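Local coordinates for hypothetical protein (Chromobacterium violaceum, PDB 2O3I) that is of unknown function but combines the N-terminal and C-terminal S-Me-THD-like domains of the DUF917 family, at residues 4-7 and 8-11; 247-250 and 251-255. The protein carries 2 engineered substitutions. All coordinates share one frame; numbering follows the deposited sequence.

Interaction 1. Residues 4-7 and 8-11; sequences ELSP and SDLE
Ser6 and Asp9 are brought together by two first torsions. Asp9 CG sits beside its own backbone N (chi1 -68°), which turns the carboxylate back toward Ser6. Ser6 OG lies between its backbone N and carbonyl carbon (chi1 69°), facing Asp9 OD2. Asp9 OD2 takes the backbone N-H of Ser6, with Ser6 N and Asp9 OD2 2.9 Å apart. This donor comes in on the anti side of the carboxylate, well out of its plane. Ser6 OG adds a weak bond to Asp9 OD2 at 3.1 Å. A water donates both to this oxygen and to Glu4 O. OD2 thus has three donors, while Asp9 OD1 forms a weak, long ion pair with Arg234. The backbone closes two overlapping type I turns, which lead from strand 3-5 into helix 10-19. Asp9 N bonds to Ser6 O at 2.9 Å. Leu10 N reaches Pro7 O at 3.0 Å, and a second water links that oxygen to Glu11 N. Leu5 CD2 lies 4.2 Å from Asp9 CB, at an oblique approach. Leu5 packs on Val49, Val51 and Leu230, while Pro7 and Leu10 touch Phe38.

Interaction 2. Residues 247-250 and 251-255; sequences MLDF and LRREL
Phe250 and Glu254 pack closely, one helical turn apart. The Phe250 ring swings out with CG anti to the backbone N (chi1 -176°). Its face then meets the first side-chain carbon of Glu254. Glu254 CB stands over the centre of the Phe250 ring, 3.7 Å from the centroid, in a CH-pi contact. Glu254 CG also presses on the ring, 3.5 Å from Phe250 CE1. The Glu254 chain bends at chi2 (-68°), and its carboxylate goes on to a salt bridge with Lys231. Leu255 CD1 approaches the same ring obliquely, 3.9 Å from Phe250 CE2. Met247, present as selenomethionine, meets buried Leu251 with its selenium: Met247 SE lies 3.8 Å from Leu251 CG. The backbone carries the i to i+4 bonds of an alpha helix. Among them, Phe250 O takes Glu254 N at 2.7 Å. The same oxygen also receives a weak i to i+5 bond from Leu255 N.

The polar side is looser. Asp249 lies alongside Arg252 and Arg253 and forms a salt-bridge network with them. Asp249 OD1 meets the edge of the Arg252 guanidinium, weakly bonded to Arg252 NH2 at 3.3 Å, with the two planes 82° apart. The Arg253 guanidinium instead stacks on the carboxylate. Asp249 OD2 and Arg253 NH2 are 3.9 Å apart, and no N-H points at the oxygen. This long bridge rests on charge alone, and Arg253 is exposed.

The apolar side packs against a helix and a strand. Met247 and Phe250 pack on Leu232 of helix 225-237, and Phe250 also on Ala235. Met247 and Leu248 touch Ile356, and Leu251 touches Leu358, both on strand 352-358.

In the fold
Interaction 1 comes first along the chain and closes long before interaction 2 opens. Their centres are about 22 Å apart and their nearest atoms about 12 Å, so they do not touch. Residues 4-11 join strand 3-5, one of the two outermost strands of the mixed sheet within this chain, to helix 10-19. Residues 247-255 belong to helix 244-255, which packs against strand 352-358 of the antiparallel sheet. Helix 225-237 is their common neighbour: Leu230 and Arg234 meet interaction 1, while Lys231, Leu232 and Ala235 meet interaction 2. Phe20, just after helix 10-19, also touches Leu255. Helix 225-237 thus links the start of the chain to the region beside the second sheet.

Interaction 1. Residues 4-7 and 8-11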
loop_
_atom_site.group_PDB
_atom_site.type_symbol
_atom_site.label_atom_id
_atom_site.label_comp_id
_atom_site.label_asym_id
_atom_site.label_seq_id
_atom_site.Cartn_x
_atom_site.Cartn_y
_atom_site.Cartn_z
ATOM N N GLU A 4 2.036 -22.377 31.272
ATOM C CA GLU A 4 1.633 -20.976 31.301
ATOM C C GLU A 4 2.734 -20.006 31.708
ATOM O O GLU A 4 3.686 -20.367 32.413
ATOM C CB GLU A 4 0.396 -20.782 32.201
ATOM C CG GLU A 4 0.573 -21.151 33.655
ATOM C CD GLU A 4 -0.729 -21.055 34.456
ATOM O OE1 GLU A 4 -0.659 -21.120 35.699
ATOM O OE2 GLU A 4 -1.818 -20.920 33.853
ATOM N N LEU A 5 2.597 -18.767 31.242
ATOM C CA LEU A 5 3.571 -17.723 31.532
ATOM C C LEU A 5 2.975 -16.704 32.483
ATOM O O LEU A 5 1.776 -16.451 32.452
ATOM C CB LEU A 5 3.978 -16.998 30.245
ATOM C CG LEU A 5 4.552 -17.789 29.070
ATOM C CD1 LEU A 5 4.576 -16.891 27.835
ATOM C CD2 LEU A 5 5.946 -18.288 29.406
ATOM N N SER A 6 3.823 -16.121 33.320
ATOM C CA SER A 6 3.410 -15.097 34.267
ATOM C C SER A 6 4.201 -13.843 33.887
ATOM O O SER A 6 5.130 -13.915 33.089
ATOM C CB SER A 6 3.762 -15.518 35.692
ATOM O OG SER A 6 5.169 -15.506 35.883
ATOM N N PRO A 7 3.842 -12.675 34.444
ATOM C CA PRO A 7 4.599 -11.472 34.087
ATOM C C PRO A 7 6.109 -11.622 34.299
ATOM O O PRO A 7 6.902 -11.221 33.451
ATOM C CB PRO A 7 3.986 -10.408 34.986
ATOM C CG PRO A 7 2.532 -10.838 35.036
ATOM C CD PRO A 7 2.651 -12.335 35.246
ATOM N N SER A 8 6.503 -12.222 35.416
ATOM C CA SER A 8 7.922 -12.395 35.718
ATOM C C SER A 8 8.648 -13.321 34.740
ATOM O O SER A 8 9.875 -13.365 34.714
ATOM C CB SER A 8 8.098 -12.901 37.147
ATOM O OG SER A 8 7.579 -14.206 37.283
ATOM N N ASP A 9 7.894 -14.053 33.927
ATOM C CA ASP A 9 8.504 -14.944 32.939
ATOM C C ASP A 9 8.861 -14.209 31.639
ATOM O O ASP A 9 9.616 -14.725 30.818
ATOM C CB ASP A 9 7.562 -16.099 32.590
ATOM C CG ASP A 9 7.350 -17.054 33.741
ATOM O OD1 ASP A 9 8.291 -17.243 34.542
ATOM O OD2 ASP A 9 6.242 -17.630 33.830
ATOM N N LEU A 10 8.321 -13.010 31.452
ATOM C CA LEU A 10 8.582 -12.261 30.231
ATOM C C LEU A 10 10.024 -11.780 30.093
ATOM O O LEU A 10 10.554 -11.715 28.984
ATOM C CB LEU A 10 7.622 -11.066 30.123
ATOM C CG LEU A 10 6.128 -11.408 30.114
ATOM C CD1 LEU A 10 5.327 -10.144 29.947
ATOM C CD2 LEU A 10 5.816 -12.387 28.977
ATOM N N GLU A 11 10.659 -11.451 31.214
ATOM C CA GLU A 11 12.037 -10.967 31.179
ATOM C C GLU A 11 13.002 -12.053 30.711
ATOM O O GLU A 11 13.825 -11.816 29.825
ATOM C CB GLU A 11 12.455 -10.429 32.553
ATOM C CG GLU A 11 13.942 -10.131 32.692
ATOM C CD GLU A 11 14.454 -9.067 31.721
ATOM O OE1 GLU A 11 15.686 -8.876 31.656
ATOM O OE2 GLU A 11 13.644 -8.417 31.029
HETATM O O HOH W 1 4.228 -19.081 35.189
HETATM O O HOH W 2 9.425 -10.121 33.763
#

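Interaction 2. Residues 247-250 and 251-255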
loop_
_atom_site.group_PDB
_atom_site.type_symbol
_atom_site.label_atom_id
_atom_site.label_comp_id
_atom_site.label_asym_id
_atom_site.label_seq_id
_atom_site.Cartn_x
_atom_site.Cartn_y
_atom_site.Cartn_z
HETATM N N MSE A 247 28.163 -20.702 27.531
HETATM C CA MSE A 247 26.970 -20.630 26.688
HETATM C C MSE A 247 26.899 -21.870 25.811
HETATM O O MSE A 247 25.848 -22.508 25.706
HETATM C CB MSE A 247 26.996 -19.361 25.824
HETATM C CG MSE A 247 25.913 -19.298 24.750
HETATM SE SE MSE A 247 24.095 -19.529 25.424
HETATM C CE MSE A 247 23.569 -17.670 25.492
ATOM N N LEU A 248 28.025 -22.213 25.192
ATOM C CA LEU A 248 28.089 -23.390 24.335
ATOM C C LEU A 248 27.818 -24.654 25.153
ATOM O O LEU A 248 27.134 -25.569 24.689
ATOM C CB LEU A 248 29.459 -23.491 23.662
ATOM C CG LEU A 248 29.800 -22.373 22.677
ATOM C CD1 LEU A 248 31.248 -22.529 22.245
ATOM C CD2 LEU A 248 28.869 -22.422 21.468
ATOM N N ASP A 249 28.353 -24.706 26.368
ATOM C CA ASP A 249 28.124 -25.862 27.218
ATOM C C ASP A 249 26.622 -26.002 27.485
ATOM O O ASP A 249 26.051 -27.071 27.274
ATOM C CB ASP A 249 28.895 -25.726 28.541
ATOM C CG ASP A 249 30.399 -25.952 28.375
ATOM O OD1 ASP A 249 30.846 -26.198 27.235
ATOM O OD2 ASP A 249 31.139 -25.883 29.384
ATOM N N PHE A 250 25.990 -24.912 27.918
ATOM C CA PHE A 250 24.555 -24.906 28.222
ATOM C C PHE A 250 23.722 -25.336 27.022
ATOM O O PHE A 250 22.824 -26.180 27.136
ATOM C CB PHE A 250 24.096 -23.507 28.663
ATOM C CG PHE A 250 22.644 -23.443 29.083
ATOM C CD1 PHE A 250 22.260 -23.788 30.376
ATOM C CD2 PHE A 250 21.657 -23.068 28.175
ATOM C CE1 PHE A 250 20.920 -23.763 30.753
ATOM C CE2 PHE A 250 20.319 -23.044 28.546
ATOM C CZ PHE A 250 19.948 -23.392 29.836
ATOM N N LEU A 251 24.016 -24.738 25.875
ATOM C CA LEU A 251 23.296 -25.046 24.649
ATOM C C LEU A 251 23.351 -26.527 24.324
ATOM O O LEU A 251 22.342 -27.132 23.968
ATOM C CB LEU A 251 23.882 -24.255 23.479
ATOM C CG LEU A 251 23.679 -22.733 23.463
ATOM C CD1 LEU A 251 24.577 -22.120 22.389
ATOM C CD2 LEU A 251 22.222 -22.394 23.197
ATOM N N ARG A 252 24.538 -27.106 24.457
ATOM C CA ARG A 252 24.737 -28.512 24.147
ATOM C C ARG A 252 24.081 -29.451 25.153
ATOM O O ARG A 252 23.313 -30.338 24.773
ATOM C CB ARG A 252 26.234 -28.811 24.060
ATOM C CG ARG A 252 26.557 -30.215 23.591
ATOM C CD ARG A 252 28.054 -30.472 23.601
ATOM N NE ARG A 252 28.626 -30.359 24.944
ATOM C CZ ARG A 252 29.217 -29.271 25.433
ATOM N NH1 ARG A 252 29.330 -28.173 24.693
ATOM N NH2 ARG A 252 29.693 -29.283 26.675
ATOM N N ARG A 253 24.375 -29.237 26.433
ATOM C CA ARG A 253 23.851 -30.074 27.512
ATOM C C ARG A 253 22.382 -29.854 27.887
ATOM O O ARG A 253 21.670 -30.811 28.179
ATOM C CB ARG A 253 24.716 -29.890 28.763
ATOM C CG ARG A 253 26.192 -30.179 28.538
ATOM C CD ARG A 253 27.027 -29.812 29.759
ATOM N NE ARG A 253 28.458 -29.965 29.503
ATOM C CZ ARG A 253 29.419 -29.489 30.292
ATOM N NH1 ARG A 253 29.107 -28.827 31.400
ATOM N NH2 ARG A 253 30.693 -29.667 29.966
ATOM N N GLU A 254 21.931 -28.604 27.882
ATOM C CA GLU A 254 20.555 -28.303 28.258
ATOM C C GLU A 254 19.534 -28.166 27.129
ATOM O O GLU A 254 18.352 -28.423 27.341
ATOM C CB GLU A 254 20.520 -27.040 29.119
ATOM C CG GLU A 254 21.195 -27.200 30.464
ATOM C CD GLU A 254 20.445 -28.143 31.385
ATOM O OE1 GLU A 254 20.963 -28.432 32.483
ATOM O OE2 GLU A 254 19.338 -28.591 31.017
ATOM N N LEU A 255 19.967 -27.753 25.943
ATOM C CA LEU A 255 19.036 -27.599 24.829
ATOM C C LEU A 255 19.404 -28.472 23.629
ATOM O O LEU A 255 18.749 -28.424 22.590
ATOM C CB LEU A 255 18.955 -26.125 24.410
ATOM C CG LEU A 255 18.472 -25.172 25.507
ATOM C CD1 LEU A 255 18.677 -23.730 25.069
ATOM C CD2 LEU A 255 17.016 -25.444 25.832
#